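Local structure of extracellular ligand-binding receptor (4M88) at residues Lys143-Tyr148 with Leu197-Val202; Ala189-Ile194 with Ala216-Ala221. The protein probably binds an amino acid outside the cytoplasmic membrane as the substrate-binding component of an ABC transporter. One frame throughout, in Å; residues are numbered along the deposited sequence.

Contact 1. Residues Lys143-Tyr148 with Leu197-Val202; sequences KLATLY and LGAQGV
The carboxamide of Q200 meets K143 through its oxygen: the backbone N of K143 lies 2.9 Å from OE1, nearly along the C=O axis. S142 N bonds to the same oxygen, so two successive backbone amides are drawn onto one side-chain carbonyl. Two peptide planes carry the rest. A methyl, CB of A199, sits over one face of the peptide joining L144 to A145, 3.8 Å from A145 N; it also meets A145 CB. The G201 carbonyl has L144 CD2 over a face, 3.6 Å from G201 O, while in its plane it receives A145 N at 3.1 Å through a nearly straight bond (176° at the hydrogen). That bond belongs to the parallel pairing of A145 with V202, between neighbouring strands of the mixed sheet, 143-149 and 201-205. Next to it, A145 O faces the CA-H of V202, at 3.2 Å from V202 CA, and V202 CG1 packs against the same oxygen.

Nearer the start of the strand, K143 O accepts Q200 N at 2.9 Å, from a donor tilted out of the carbonyl plane. The K143 side chain leaves with CG anti to the backbone N (chi1 -179°) and stays extended past A199 and G198. Its NZ reaches L197 O in the carbonyl plane at 2.8 Å; E174 adds a weak, long ion pair.

L197 ends a helical run that G198 breaks with positive phi, so the ammonium meets a carbonyl at a helix C terminus, where the local dipole should suit a positive charge. K143 ties this turn, from helix 184-195 into strand 201-205, to its own strand through backbone N and O at Q200 and NZ at L197 O. The bonding is not complete: G201 N is buried here and has no partner in the model.

Contact 2. Residues Ala189-Ile194 with Ala216-Ala221; sequences AAARQI and AALRKA
A217 meets A191 twice. Its CB lies 4.0 Å from A191 CB, and its carbonyl oxygen comes closer, with A217 O only 3.4 Å from A191 CB. That oxygen already accepts A221 N within its own helix, so the A191 methyl simply rests against the carbonyl. One residue on, L218 has CG anti to its carbonyl carbon, beside the backbone N (chi1 -71°). From CG, the CD2 branch lies between the helices against both branches of I194: it is 3.8 Å from I194 CG2 and 3.9 Å from I194 CD1. A221, where the chain leaves helical geometry, closes the row with its CB 3.8 Å from A191 CB and equally close to A191 O.

The A191 methyl is thus bordered by the methyls of A217 and A221 and by CD2 of L218, and the axes of segments 189-194 and 216-220 come within 8.5 Å, crossing at -51°. No hydrogen bond spans the contact; apart from methyls resting on backbone carbonyl oxygens, the side-chain contacts are apolar.

Both helices lie against the sheet. A190 and I194 rest on L147 and V178, I194 and L218 share V202, and L218 continues onto V204 and L227. R219 points away from helix 184-195, bonding to the carbonyls of V223, Q225 and G246 beyond helix 208-220.

Strand 143-149 comes first; the chain then passes through helix 152-166 and the edge strand 174-180 before helix 184-195 leads back to strand 201-205, where contact 1 closes a loop of 48 intervening residues. Contact 2 starts inside that loop, on helix 184-195, and closes a shorter one on helix 208-220, after strand 201-205, so the two cross rather than nest. Together they join successive alpha/beta units of one lobe of this leucine-binding-protein family fold. Contact 1 pairs strands within the sheet, while contact 2 packs helices over it, and the two layers touch directly.

Contact 1. Residues Lys143-Tyr148 with Leu197-Val202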
ATOM      1  N   LYS A 143      27.009  -4.128   2.478  1.00 20.65           N
ATOM      2  CA  LYS A 143      26.850  -3.184   1.378  1.00 19.41           C
ATOM      3  C   LYS A 143      25.520  -3.360   0.652  1.00 16.41           C
ATOM      4  O   LYS A 143      25.216  -4.440   0.132  1.00 21.25           O
ATOM      5  CB  LYS A 143      28.008  -3.284   0.386  1.00 22.95           C
ATOM      6  CG  LYS A 143      27.883  -2.302  -0.765  1.00 30.95           C
ATOM      7  CD  LYS A 143      29.164  -2.225  -1.583  1.00 33.59           C
ATOM      8  CE  LYS A 143      29.065  -1.122  -2.625  1.00 38.15           C
ATOM      9  NZ  LYS A 143      30.374  -0.798  -3.252  1.00 41.74           N
ATOM     10  N   LEU A 144      24.737  -2.284   0.624  1.00 14.84           N
ATOM     11  CA  LEU A 144      23.400  -2.285   0.033  1.00 14.46           C
ATOM     12  C   LEU A 144      23.313  -1.259  -1.080  1.00 17.83           C
ATOM     13  O   LEU A 144      23.861  -0.166  -0.955  1.00 19.41           O
ATOM     14  CB  LEU A 144      22.366  -1.908   1.089  1.00 20.53           C
ATOM     15  CG  LEU A 144      21.727  -3.007   1.928  1.00 31.98           C
ATOM     16  CD1 LEU A 144      20.781  -2.397   2.967  1.00 31.26           C
ATOM     17  CD2 LEU A 144      20.974  -3.976   1.023  1.00 33.78           C
ATOM     18  N   ALA A 145      22.631  -1.605  -2.167  1.00 14.31           N
ATOM     19  CA  ALA A 145      22.318  -0.630  -3.205  1.00 14.33           C
ATOM     20  C   ALA A 145      20.811  -0.399  -3.200  1.00 19.44           C
ATOM     21  O   ALA A 145      20.047  -1.295  -2.847  1.00 13.96           O
ATOM     22  CB  ALA A 145      22.759  -1.135  -4.565  1.00 16.21           C
ATOM     23  N   THR A 146      20.382   0.797  -3.585  1.00 13.93           N
ATOM     24  CA  THR A 146      18.952   1.076  -3.746  1.00 15.04           C
ATOM     25  C   THR A 146      18.719   1.593  -5.157  1.00 23.02           C
ATOM     26  O   THR A 146      19.432   2.486  -5.611  1.00 20.13           O
ATOM     27  CB  THR A 146      18.451   2.141  -2.766  1.00 18.43           C
ATOM     28  OG1 THR A 146      18.725   1.730  -1.421  1.00 22.98           O
ATOM     29  CG2 THR A 146      16.940   2.374  -2.940  1.00 19.82           C
ATOM     30  N   LEU A 147      17.744   1.012  -5.850  1.00 14.01           N
ATOM     31  CA  LEU A 147      17.304   1.518  -7.153  1.00 14.44           C
ATOM     32  C   LEU A 147      15.989   2.240  -6.926  1.00 17.49           C
ATOM     33  O   LEU A 147      15.046   1.631  -6.431  1.00 13.77           O
ATOM     34  CB  LEU A 147      17.086   0.359  -8.117  1.00 14.84           C
ATOM     35  CG  LEU A 147      16.465   0.698  -9.479  1.00 16.29           C
ATOM     36  CD1 LEU A 147      17.388   1.639 -10.258  1.00 17.94           C
ATOM     37  CD2 LEU A 147      16.208  -0.568 -10.293  1.00 16.58           C
ATOM     38  N   TYR A 148      15.903   3.534  -7.250  1.00 14.38           N
ATOM     39  CA  TYR A 148      14.647   4.244  -6.970  1.00 14.12           C
ATOM     40  C   TYR A 148      14.215   5.145  -8.119  1.00 14.90           C
ATOM     41  O   TYR A 148      15.043   5.667  -8.852  1.00 15.37           O
ATOM     42  CB  TYR A 148      14.728   5.028  -5.648  1.00 13.72           C
ATOM     43  CG  TYR A 148      15.635   6.234  -5.690  1.00 16.38           C
ATOM     44  CD1 TYR A 148      15.104   7.513  -5.806  1.00 20.02           C
ATOM     45  CD2 TYR A 148      17.013   6.094  -5.615  1.00 16.90           C
ATOM     46  CE1 TYR A 148      15.913   8.621  -5.851  1.00 20.76           C
ATOM     47  CE2 TYR A 148      17.841   7.208  -5.657  1.00 24.27           C
ATOM     48  CZ  TYR A 148      17.271   8.467  -5.768  1.00 25.58           C
ATOM     49  OH  TYR A 148      18.060   9.592  -5.811  1.00 33.99           O
ATOM     50  N   LEU A 197      28.559  -2.420  -8.695  1.00 18.64           N
ATOM     51  CA  LEU A 197      28.818  -1.943  -7.328  1.00 21.14           C
ATOM     52  C   LEU A 197      29.313  -2.986  -6.326  1.00 24.96           C
ATOM     53  O   LEU A 197      29.877  -2.629  -5.294  1.00 26.62           O
ATOM     54  CB  LEU A 197      27.569  -1.268  -6.759  1.00 24.25           C
ATOM     55  CG  LEU A 197      27.098  -0.063  -7.561  1.00 22.78           C
ATOM     56  CD1 LEU A 197      25.943   0.635  -6.870  1.00 17.50           C
ATOM     57  CD2 LEU A 197      28.253   0.877  -7.752  1.00 20.64           C
ATOM     58  N   GLY A 198      29.089  -4.264  -6.606  1.00 22.15           N
ATOM     59  CA  GLY A 198      29.459  -5.297  -5.650  1.00 23.62           C
ATOM     60  C   GLY A 198      28.621  -5.236  -4.383  1.00 26.20           C
ATOM     61  O   GLY A 198      29.089  -5.580  -3.292  1.00 30.57           O
ATOM     62  N   ALA A 199      27.374  -4.794  -4.526  1.00 19.87           N
ATOM     63  CA  ALA A 199      26.450  -4.789  -3.401  1.00 19.02           C
ATOM     64  C   ALA A 199      25.965  -6.210  -3.134  1.00 19.61           C
ATOM     65  O   ALA A 199      25.892  -7.031  -4.052  1.00 19.62           O
ATOM     66  CB  ALA A 199      25.273  -3.867  -3.675  1.00 17.10           C
ATOM     67  N   GLN A 200      25.625  -6.493  -1.880  1.00 16.31           N
ATOM     68  CA  GLN A 200      25.155  -7.819  -1.498  1.00 12.83           C
ATOM     69  C   GLN A 200      23.638  -7.968  -1.599  1.00 13.83           C
ATOM     70  O   GLN A 200      23.112  -9.086  -1.589  1.00 15.53           O
ATOM     71  CB  GLN A 200      25.627  -8.142  -0.086  1.00 17.32           C
ATOM     72  CG  GLN A 200      27.119  -8.259   0.027  1.00 19.68           C
ATOM     73  CD  GLN A 200      27.591  -8.044   1.441  1.00 32.14           C
ATOM     74  OE1 GLN A 200      27.405  -6.967   1.996  1.00 32.90           O
ATOM     75  NE2 GLN A 200      28.186  -9.074   2.043  1.00 35.91           N
ATOM     76  N   GLY A 201      22.943  -6.844  -1.701  1.00 13.38           N
ATOM     77  CA  GLY A 201      21.496  -6.850  -1.820  1.00 14.93           C
ATOM     78  C   GLY A 201      21.064  -5.543  -2.444  1.00 13.19           C
ATOM     79  O   GLY A 201      21.819  -4.559  -2.406  1.00 14.66           O
ATOM     80  N   VAL A 202      19.872  -5.525  -3.040  1.00  9.71           N
ATOM     81  CA  VAL A 202      19.377  -4.325  -3.709  1.00  9.24           C
ATOM     82  C   VAL A 202      17.926  -4.059  -3.342  1.00 12.28           C
ATOM     83  O   VAL A 202      17.072  -4.939  -3.509  1.00 14.90           O
ATOM     84  CB  VAL A 202      19.450  -4.444  -5.251  1.00 12.11           C
ATOM     85  CG1 VAL A 202      19.080  -3.104  -5.897  1.00 10.10           C
ATOM     86  CG2 VAL A 202      20.840  -4.880  -5.715  1.00 15.99           C
TER

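Contact 2. Residues Ala189-Ile194 with Ala216-Ala221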
ATOM      1  N   ALA A 189      20.217   1.059 -17.958  1.00 15.95           N
ATOM      2  CA  ALA A 189      21.434   1.776 -17.608  1.00 20.19           C
ATOM      3  C   ALA A 189      21.632   1.785 -16.093  1.00 19.18           C
ATOM      4  O   ALA A 189      22.748   1.608 -15.598  1.00 17.25           O
ATOM      5  CB  ALA A 189      21.388   3.197 -18.161  1.00 18.89           C
ATOM      6  N   ALA A 190      20.545   1.998 -15.355  1.00 12.67           N
ATOM      7  CA  ALA A 190      20.618   2.001 -13.902  1.00 13.89           C
ATOM      8  C   ALA A 190      21.037   0.632 -13.388  1.00 16.29           C
ATOM      9  O   ALA A 190      21.793   0.533 -12.416  1.00 12.50           O
ATOM     10  CB  ALA A 190      19.270   2.419 -13.290  1.00 17.90           C
ATOM     11  N   ALA A 191      20.531  -0.421 -14.029  1.00 12.95           N
ATOM     12  CA  ALA A 191      20.834  -1.783 -13.606  1.00 14.43           C
ATOM     13  C   ALA A 191      22.296  -2.123 -13.858  1.00 16.48           C
ATOM     14  O   ALA A 191      22.926  -2.805 -13.047  1.00 18.51           O
ATOM     15  CB  ALA A 191      19.910  -2.785 -14.303  1.00 15.38           C
ATOM     16  N   ARG A 192      22.828  -1.654 -14.983  1.00 16.20           N
ATOM     17  CA  ARG A 192      24.252  -1.826 -15.289  1.00 22.10           C
ATOM     18  C   ARG A 192      25.126  -1.144 -14.243  1.00 16.88           C
ATOM     19  O   ARG A 192      26.165  -1.686 -13.852  1.00 19.09           O
ATOM     20  CB  ARG A 192      24.596  -1.300 -16.685  1.00 26.61           C
ATOM     21  CG  ARG A 192      24.518  -2.354 -17.779  1.00 39.92           C
ATOM     22  CD  ARG A 192      25.177  -1.884 -19.080  1.00 48.59           C
ATOM     23  NE  ARG A 192      26.153  -0.814 -18.871  1.00 57.44           N
ATOM     24  CZ  ARG A 192      27.030  -0.405 -19.789  1.00 66.14           C
ATOM     25  NH1 ARG A 192      27.073  -0.986 -20.981  1.00 68.81           N
ATOM     26  NH2 ARG A 192      27.875   0.583 -19.511  1.00 68.40           N
ATOM     27  N   GLN A 193      24.719   0.045 -13.795  1.00 15.01           N
ATOM     28  CA  GLN A 193      25.453   0.739 -12.732  1.00 15.85           C
ATOM     29  C   GLN A 193      25.423  -0.070 -11.442  1.00 13.24           C
ATOM     30  O   GLN A 193      26.451  -0.251 -10.792  1.00 18.70           O
ATOM     31  CB  GLN A 193      24.877   2.139 -12.484  1.00 17.99           C
ATOM     32  CG  GLN A 193      25.375   2.815 -11.191  1.00 22.78           C
ATOM     33  CD  GLN A 193      26.724   3.526 -11.338  1.00 31.72           C
ATOM     34  OE1 GLN A 193      27.357   3.473 -12.391  1.00 34.85           O
ATOM     35  NE2 GLN A 193      27.163   4.193 -10.272  1.00 28.26           N
ATOM     36  N   ILE A 194      24.243  -0.564 -11.078  1.00 11.32           N
ATOM     37  CA  ILE A 194      24.107  -1.350  -9.850  1.00 12.20           C
ATOM     38  C   ILE A 194      24.933  -2.629  -9.925  1.00 15.04           C
ATOM     39  O   ILE A 194      25.571  -3.030  -8.952  1.00 15.36           O
ATOM     40  CB  ILE A 194      22.633  -1.637  -9.535  1.00 12.76           C
ATOM     41  CG1 ILE A 194      21.960  -0.331  -9.107  1.00 18.07           C
ATOM     42  CG2 ILE A 194      22.490  -2.715  -8.438  1.00 11.42           C
ATOM     43  CD1 ILE A 194      20.474  -0.404  -8.987  1.00 25.95           C
ATOM     44  N   ALA A 216      13.130  -6.809 -13.291  1.00 11.99           N
ATOM     45  CA  ALA A 216      13.467  -7.472 -14.546  1.00 11.92           C
ATOM     46  C   ALA A 216      14.785  -6.941 -15.087  1.00 14.85           C
ATOM     47  O   ALA A 216      15.609  -7.709 -15.586  1.00 12.96           O
ATOM     48  CB  ALA A 216      12.365  -7.296 -15.561  1.00 15.68           C
ATOM     49  N   ALA A 217      14.983  -5.629 -14.982  1.00 13.74           N
ATOM     50  CA  ALA A 217      16.207  -5.007 -15.472  1.00 14.42           C
ATOM     51  C   ALA A 217      17.422  -5.482 -14.681  1.00 12.86           C
ATOM     52  O   ALA A 217      18.485  -5.757 -15.259  1.00 11.95           O
ATOM     53  CB  ALA A 217      16.092  -3.497 -15.415  1.00 14.23           C
ATOM     54  N   LEU A 218      17.272  -5.564 -13.362  1.00 13.13           N
ATOM     55  CA  LEU A 218      18.350  -6.065 -12.515  1.00 13.60           C
ATOM     56  C   LEU A 218      18.714  -7.519 -12.860  1.00 10.43           C
ATOM     57  O   LEU A 218      19.892  -7.832 -13.034  1.00 11.73           O
ATOM     58  CB  LEU A 218      18.003  -5.906 -11.030  1.00 10.09           C
ATOM     59  CG  LEU A 218      18.003  -4.475 -10.488  1.00 10.88           C
ATOM     60  CD1 LEU A 218      17.332  -4.413  -9.121  1.00 13.09           C
ATOM     61  CD2 LEU A 218      19.433  -3.904 -10.409  1.00 15.81           C
ATOM     62  N   ARG A 219      17.718  -8.395 -12.978  1.00 10.69           N
ATOM     63  CA  ARG A 219      17.981  -9.792 -13.332  1.00 10.73           C
ATOM     64  C   ARG A 219      18.670  -9.894 -14.695  1.00 16.47           C
ATOM     65  O   ARG A 219      19.614 -10.670 -14.870  1.00 16.29           O
ATOM     66  CB  ARG A 219      16.692 -10.629 -13.333  1.00 13.72           C
ATOM     67  CG  ARG A 219      16.056 -10.848 -11.974  1.00 15.26           C
ATOM     68  CD  ARG A 219      17.063 -11.167 -10.895  1.00 16.57           C
ATOM     69  NE  ARG A 219      16.406 -11.688  -9.697  1.00 15.39           N
ATOM     70  CZ  ARG A 219      16.943 -11.681  -8.475  1.00 18.19           C
ATOM     71  NH1 ARG A 219      18.157 -11.169  -8.265  1.00 13.44           N
ATOM     72  NH2 ARG A 219      16.265 -12.195  -7.456  1.00 16.91           N
ATOM     73  N   LYS A 220      18.215  -9.092 -15.653  1.00 17.68           N
ATOM     74  CA  LYS A 220      18.835  -9.069 -16.980  1.00 21.49           C
ATOM     75  C   LYS A 220      20.274  -8.546 -16.955  1.00 20.18           C
ATOM     76  O   LYS A 220      21.079  -8.892 -17.818  1.00 22.26           O
ATOM     77  CB  LYS A 220      18.002  -8.238 -17.952  1.00 22.46           C
ATOM     78  CG  LYS A 220      16.867  -9.019 -18.565  1.00 33.85           C
ATOM     79  CD  LYS A 220      16.189  -8.235 -19.675  1.00 36.63           C
ATOM     80  CE  LYS A 220      15.431  -9.165 -20.609  1.00 40.66           C
ATOM     81  NZ  LYS A 220      14.467  -8.402 -21.456  1.00 43.49           N
ATOM     82  N   ALA A 221      20.595  -7.716 -15.965  1.00 18.25           N
ATOM     83  CA  ALA A 221      21.961  -7.222 -15.806  1.00 17.21           C
ATOM     84  C   ALA A 221      22.801  -8.178 -14.960  1.00 18.84           C
ATOM     85  O   ALA A 221      23.901  -7.830 -14.541  1.00 21.92           O
ATOM     86  CB  ALA A 221      21.969  -5.825 -15.205  1.00 14.25           C
TER